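Local coordinates for protein methyl-accepting chemotaxis sensory transducer (Anaeromyxobacter dehalogenans, PDB 4K08) that probably senses extracytoplasmic signals through a periplasmic PAS-like (Cache) domain and relays them to the chemotaxis machinery, at residues A[11-25]-A[126-140]. Numbering follows the deposited sequence.
With ZN (zinc ion), chain B.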
loop_
_atom_site.group_PDB
_atom_site.type_symbol
_atom_site.label_atom_id
_atom_site.label_comp_id
_atom_site.label_asym_id
_atom_site.label_seq_id
_atom_site.Cartn_x
_atom_site.Cartn_y
_atom_site.Cartn_z
ATOM N N VAL A 11 -2.023 -6.173 -10.487
ATOM C CA VAL A 11 -1.778 -5.533 -9.195
ATOM C C VAL A 11 -0.979 -4.239 -9.427
ATOM O O VAL A 11 -1.337 -3.162 -8.924
ATOM C CB VAL A 11 -1.044 -6.482 -8.237
ATOM C CG1 VAL A 11 -0.513 -5.740 -7.017
ATOM C CG2 VAL A 11 -1.997 -7.626 -7.793
ATOM N N ARG A 12 0.068 -4.345 -10.238
ATOM C CA ARG A 12 0.895 -3.197 -10.538
ATOM C C ARG A 12 0.007 -2.138 -11.137
ATOM O O ARG A 12 0.106 -0.977 -10.781
ATOM C CB ARG A 12 2.045 -3.539 -11.520
ATOM C CG ARG A 12 2.918 -2.317 -11.911
ATOM C CD ARG A 12 3.969 -2.666 -13.020
ATOM N NE ARG A 12 4.168 -4.121 -13.091
ATOM C CZ ARG A 12 4.180 -4.860 -14.214
ATOM N NH1 ARG A 12 4.030 -4.300 -15.419
ATOM N NH2 ARG A 12 4.352 -6.183 -14.125
ATOM N N ALA A 13 -0.875 -2.542 -12.036
ATOM C CA ALA A 13 -1.751 -1.586 -12.708
ATOM C C ALA A 13 -2.770 -0.935 -11.749
ATOM O O ALA A 13 -3.119 0.247 -11.916
ATOM C CB ALA A 13 -2.467 -2.259 -13.860
ATOM N N LEU A 14 -3.278 -1.690 -10.772
ATOM C CA LEU A 14 -4.237 -1.109 -9.813
ATOM C C LEU A 14 -3.504 -0.192 -8.830
ATOM O O LEU A 14 -4.046 0.832 -8.378
ATOM C CB LEU A 14 -5.038 -2.204 -9.065
ATOM C CG LEU A 14 -6.349 -2.684 -9.750
ATOM C CD1 LEU A 14 -7.504 -1.679 -9.490
ATOM C CD2 LEU A 14 -6.198 -2.910 -11.266
ATOM N N VAL A 15 -2.266 -0.552 -8.493
ATOM C CA VAL A 15 -1.518 0.275 -7.585
ATOM C C VAL A 15 -1.163 1.568 -8.313
ATOM O O VAL A 15 -1.127 2.641 -7.704
ATOM C CB VAL A 15 -0.252 -0.424 -7.052
ATOM C CG1 VAL A 15 0.672 0.590 -6.408
ATOM C CG2 VAL A 15 -0.643 -1.551 -6.073
ATOM N N GLU A 16 -0.907 1.482 -9.615
ATOM C CA GLU A 16 -0.635 2.696 -10.371
ATOM C C GLU A 16 -1.876 3.592 -10.415
ATOM O O GLU A 16 -1.768 4.818 -10.395
ATOM C CB GLU A 16 -0.133 2.375 -11.785
ATOM C CG GLU A 16 1.347 2.300 -11.835
ATOM C CD GLU A 16 1.988 3.649 -11.485
ATOM O OE1 GLU A 16 1.659 4.676 -12.157
ATOM O OE2 GLU A 16 2.820 3.671 -10.535
ATOM N N ALA A 17 -3.058 2.986 -10.450
ATOM C CA ALA A 17 -4.285 3.768 -10.360
ATOM C C ALA A 17 -4.350 4.516 -9.038
ATOM O O ALA A 17 -4.725 5.692 -9.013
ATOM C CB ALA A 17 -5.513 2.882 -10.526
ATOM N N ALA A 18 -3.995 3.828 -7.945
ATOM C CA ALA A 18 -3.987 4.409 -6.600
ATOM C C ALA A 18 -2.943 5.530 -6.541
ATOM O O ALA A 18 -3.168 6.564 -5.908
ATOM C CB ALA A 18 -3.679 3.346 -5.551
ATOM N N HIS A 19 -1.813 5.340 -7.228
ATOM C CA HIS A 19 -0.792 6.398 -7.295
ATOM C C HIS A 19 -1.391 7.647 -7.993
ATOM O O HIS A 19 -1.211 8.781 -7.546
ATOM C CB HIS A 19 0.459 5.902 -8.033
ATOM C CG HIS A 19 1.673 6.756 -7.806
ATOM N ND1 HIS A 19 2.459 7.229 -8.830
ATOM C CD2 HIS A 19 2.234 7.223 -6.660
ATOM C CE1 HIS A 19 3.441 7.959 -8.331
ATOM N NE2 HIS A 19 3.327 7.965 -7.018
ATOM N N GLY A 20 -2.137 7.428 -9.069
ATOM C CA GLY A 20 -2.805 8.505 -9.782
ATOM C C GLY A 20 -3.795 9.306 -8.938
ATOM O O GLY A 20 -3.824 10.542 -8.972
ATOM N N LEU A 21 -4.636 8.587 -8.203
ATOM C CA LEU A 21 -5.589 9.177 -7.281
ATOM C C LEU A 21 -4.878 10.015 -6.218
ATOM O O LEU A 21 -5.280 11.149 -5.937
ATOM C CB LEU A 21 -6.386 8.022 -6.667
ATOM C CG LEU A 21 -7.135 7.957 -5.355
ATOM C CD1 LEU A 21 -7.637 6.462 -5.248
ATOM C CD2 LEU A 21 -6.358 8.338 -4.147
ATOM N N VAL A 22 -3.810 9.466 -5.634
ATOM C CA VAL A 22 -3.030 10.221 -4.659
ATOM C C VAL A 22 -2.362 11.485 -5.299
ATOM O O VAL A 22 -2.518 12.606 -4.756
ATOM C CB VAL A 22 -2.010 9.327 -3.921
ATOM C CG1 VAL A 22 -1.065 10.203 -3.080
ATOM C CG2 VAL A 22 -2.742 8.279 -3.042
ATOM N N GLU A 23 -1.686 11.342 -6.448
ATOM C CA GLU A 23 -1.058 12.515 -7.093
ATOM C C GLU A 23 -2.097 13.573 -7.402
ATOM O O GLU A 23 -1.858 14.745 -7.182
ATOM C CB GLU A 23 -0.281 12.157 -8.368
ATOM C CG GLU A 23 0.978 11.337 -8.097
ATOM C CD GLU A 23 2.035 11.434 -9.201
ATOM O OE1 GLU A 23 1.699 11.908 -10.315
ATOM O OE2 GLU A 23 3.202 11.036 -8.943
ATOM N N HIS A 24 -3.271 13.152 -7.874
ATOM C CA HIS A 24 -4.343 14.092 -8.223
ATOM C C HIS A 24 -4.738 14.982 -7.055
ATOM O O HIS A 24 -4.921 16.196 -7.225
ATOM C CB HIS A 24 -5.596 13.353 -8.726
ATOM C CG HIS A 24 -6.588 14.254 -9.395
ATOM N ND1 HIS A 24 -6.267 15.024 -10.498
ATOM C CD2 HIS A 24 -7.882 14.533 -9.100
ATOM C CE1 HIS A 24 -7.326 15.720 -10.866
ATOM N NE2 HIS A 24 -8.318 15.449 -10.031
ATOM N N GLN A 25 -4.880 14.380 -5.869
ATOM C CA GLN A 25 -5.214 15.144 -4.661
ATOM C C GLN A 25 -4.055 16.074 -4.251
ATOM O O GLN A 25 -4.284 17.245 -3.913
ATOM C CB GLN A 25 -5.616 14.211 -3.501
ATOM C CG GLN A 25 -6.934 13.492 -3.727
ATOM C CD GLN A 25 -8.069 14.475 -4.065
ATOM O OE1 GLN A 25 -8.235 15.517 -3.416
ATOM N NE2 GLN A 25 -8.833 14.154 -5.100
ATOM N N PHE A 126 2.776 -4.933 -5.047
ATOM C CA PHE A 126 3.450 -3.781 -5.635
ATOM C C PHE A 126 3.281 -2.544 -4.734
ATOM O O PHE A 126 2.142 -2.179 -4.366
ATOM C CB PHE A 126 2.930 -3.478 -7.033
ATOM C CG PHE A 126 3.853 -2.574 -7.833
ATOM C CD1 PHE A 126 5.042 -3.081 -8.378
ATOM C CD2 PHE A 126 3.548 -1.233 -8.015
ATOM C CE1 PHE A 126 5.902 -2.267 -9.120
ATOM C CE2 PHE A 126 4.405 -0.398 -8.751
ATOM C CZ PHE A 126 5.586 -0.920 -9.301
ATOM N N VAL A 127 4.406 -1.923 -4.372
ATOM C CA VAL A 127 4.396 -0.681 -3.597
ATOM C C VAL A 127 4.970 0.490 -4.377
ATOM O O VAL A 127 5.894 0.352 -5.186
ATOM C CB VAL A 127 5.165 -0.794 -2.285
ATOM C CG1 VAL A 127 4.420 -1.731 -1.318
ATOM C CG2 VAL A 127 6.677 -1.215 -2.539
ATOM N N THR A 128 4.396 1.654 -4.130
ATOM C CA THR A 128 4.837 2.866 -4.800
ATOM C C THR A 128 4.868 4.000 -3.779
ATOM O O THR A 128 4.417 3.828 -2.660
ATOM C CB THR A 128 3.946 3.185 -5.998
ATOM O OG1 THR A 128 4.582 4.207 -6.784
ATOM C CG2 THR A 128 2.570 3.626 -5.526
ATOM N N GLN A 129 5.417 5.154 -4.132
ATOM C CA GLN A 129 5.517 6.224 -3.142
ATOM C C GLN A 129 4.852 7.478 -3.662
ATOM O O GLN A 129 4.733 7.683 -4.882
ATOM C CB GLN A 129 6.989 6.540 -2.804
ATOM C CG GLN A 129 7.707 7.175 -3.964
ATOM C CD GLN A 129 9.180 7.452 -3.689
ATOM O OE1 GLN A 129 9.658 7.408 -2.529
ATOM N NE2 GLN A 129 9.911 7.761 -4.759
ATOM N N TYR A 130 4.430 8.319 -2.726
ATOM C CA TYR A 130 4.095 9.704 -3.047
ATOM C C TYR A 130 4.976 10.576 -2.151
ATOM O O TYR A 130 4.703 10.741 -0.960
ATOM C CB TYR A 130 2.573 9.973 -2.869
ATOM C CG TYR A 130 2.236 11.401 -3.227
ATOM C CD1 TYR A 130 2.475 11.891 -4.522
ATOM C CD2 TYR A 130 1.754 12.288 -2.270
ATOM C CE1 TYR A 130 2.211 13.226 -4.862
ATOM C CE2 TYR A 130 1.486 13.630 -2.596
ATOM C CZ TYR A 130 1.717 14.087 -3.894
ATOM O OH TYR A 130 1.436 15.413 -4.222
ATOM N N GLN A 131 6.075 11.093 -2.694
ATOM C CA GLN A 131 7.121 11.666 -1.842
ATOM C C GLN A 131 6.689 12.914 -1.083
ATOM O O GLN A 131 7.071 13.094 0.078
ATOM C CB GLN A 131 8.390 11.983 -2.647
ATOM C CG GLN A 131 9.248 10.760 -2.893
ATOM C CD GLN A 131 10.712 11.113 -3.074
ATOM O OE1 GLN A 131 11.076 11.796 -4.033
ATOM N NE2 GLN A 131 11.558 10.675 -2.133
ATOM N N PRO A 132 5.888 13.781 -1.710
ATOM C CA PRO A 132 5.627 15.003 -0.931
ATOM C C PRO A 132 4.961 14.712 0.432
ATOM O O PRO A 132 5.041 15.575 1.301
ATOM C CB PRO A 132 4.695 15.831 -1.848
ATOM C CG PRO A 132 5.013 15.349 -3.259
ATOM C CD PRO A 132 5.367 13.848 -3.083
ATOM N N TRP A 133 4.328 13.545 0.633
ATOM C CA TRP A 133 3.682 13.275 1.915
ATOM C C TRP A 133 4.387 12.164 2.674
ATOM O O TRP A 133 3.965 11.788 3.780
ATOM C CB TRP A 133 2.212 12.856 1.710
ATOM C CG TRP A 133 1.327 13.971 1.185
ATOM C CD1 TRP A 133 1.599 15.324 1.181
ATOM C CD2 TRP A 133 0.028 13.812 0.594
ATOM N NE1 TRP A 133 0.540 16.014 0.606
ATOM C CE2 TRP A 133 -0.440 15.114 0.249
ATOM C CE3 TRP A 133 -0.789 12.688 0.317
ATOM C CZ2 TRP A 133 -1.690 15.333 -0.352
ATOM C CZ3 TRP A 133 -2.040 12.902 -0.290
ATOM C CH2 TRP A 133 -2.471 14.232 -0.636
ATOM N N GLY A 134 5.448 11.632 2.083
ATOM C CA GLY A 134 6.190 10.543 2.706
ATOM C C GLY A 134 5.320 9.280 2.778
ATOM O O GLY A 134 5.421 8.513 3.746
ATOM N N TRP A 135 4.438 9.078 1.790
ATOM C CA TRP A 135 3.561 7.898 1.761
ATOM C C TRP A 135 4.108 6.747 0.911
ATOM O O TRP A 135 4.747 6.968 -0.128
ATOM C CB TRP A 135 2.186 8.260 1.171
ATOM C CG TRP A 135 1.321 8.963 2.124
ATOM C CD1 TRP A 135 1.657 9.408 3.370
ATOM C CD2 TRP A 135 -0.044 9.277 1.935
ATOM N NE1 TRP A 135 0.570 10.003 3.965
ATOM C CE2 TRP A 135 -0.493 9.921 3.104
ATOM C CE3 TRP A 135 -0.953 9.048 0.886
ATOM C CZ2 TRP A 135 -1.819 10.375 3.250
ATOM C CZ3 TRP A 135 -2.255 9.492 1.028
ATOM C CH2 TRP A 135 -2.673 10.162 2.198
ATOM N N VAL A 136 3.788 5.530 1.335
ATOM C CA VAL A 136 3.954 4.352 0.502
ATOM C C VAL A 136 2.551 3.805 0.281
ATOM O O VAL A 136 1.829 3.633 1.247
ATOM C CB VAL A 136 4.807 3.274 1.217
ATOM C CG1 VAL A 136 4.855 1.939 0.393
ATOM C CG2 VAL A 136 6.232 3.831 1.474
ATOM N N VAL A 137 2.163 3.563 -0.964
ATOM C CA VAL A 137 0.823 3.016 -1.262
ATOM C C VAL A 137 1.016 1.631 -1.884
ATOM O O VAL A 137 1.899 1.460 -2.749
ATOM C CB VAL A 137 0.055 3.932 -2.256
ATOM C CG1 VAL A 137 -1.396 3.444 -2.434
ATOM C CG2 VAL A 137 0.097 5.383 -1.758
ATOM N N GLY A 138 0.265 0.632 -1.420
ATOM C CA GLY A 138 0.518 -0.735 -1.858
ATOM C C GLY A 138 -0.755 -1.533 -2.061
ATOM O O GLY A 138 -1.826 -1.163 -1.551
ATOM N N SER A 139 -0.629 -2.626 -2.815
ATOM C CA SER A 139 -1.677 -3.643 -2.921
ATOM C C SER A 139 -0.964 -4.915 -3.352
ATOM O O SER A 139 0.103 -4.834 -3.973
ATOM C CB SER A 139 -2.764 -3.265 -3.952
ATOM O OG SER A 139 -3.829 -4.209 -3.935
ATOM N N GLY A 140 -1.516 -6.079 -3.009
ATOM C CA GLY A 140 -0.897 -7.340 -3.406
ATOM C C GLY A 140 -1.894 -8.418 -3.835
ATOM O O GLY A 140 -3.105 -8.306 -3.597
HETATM ZN ZN ZN B . -10.133 15.759 -10.965
HETATM O O HOH W 1 -9.689 18.159 -11.139
#
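Val15 and Val22, two turns apart on helix 11-25, make the two largest contributions from the helix side to the packing against the hairpin of strands 126-130 and 135-140, a worked example of how a long helix is laid over a sheet. Val15 lies on the face of the hairpin and touches both strands: CG2 presses on Ser139 CB at 3.5 Å, a tight fit, while CG1 reaches Thr128 CG2 at 3.7 Å. Val22 turns CG1 into an aromatic cluster, meeting Tyr130 CG at 3.5 Å and lying against Trp133 and Trp135 as well. Ala18 CB fills the interval by touching Val137 CG1.

At the Arg12 end the contact turns aromatic. Arg12 CG stands over the centre of the Phe126 ring, 3.8 Å from the centroid, a CH-pi contact, while Val15 CG1 meets the ring at its edge. With CG anti to the backbone N (chi1 -163°), Phe126 brings its ring against Arg12 CG; Phe107 packs edge-to-face with it. An alanine in place of Phe126 is likely to open a gap beside Val15 and leave Arg12 CG without the ring face it packs on.

The polar link is slight. His19 NE2 donates to Gln129 O at 2.6 Å, but the 125° angle at the hydrogen makes this a weak bond. Thr128 OG1 lies over the centre of the imidazole, and Glu23 CG approaches the opposite face nearer the rim. Farther along the helix, His24 NE2 binds the zinc ion at 2.1 Å, away from the hairpin.

Gly134 and Trp135 opposite Tyr130 form a G1 beta bulge where the hairpin turns. The helix runs antiparallel to strand 135-140, at 151°, and the long N-terminal helix 5-30 packs across the antiparallel sheet as in the PAS-like fold of single Cache sensor domains.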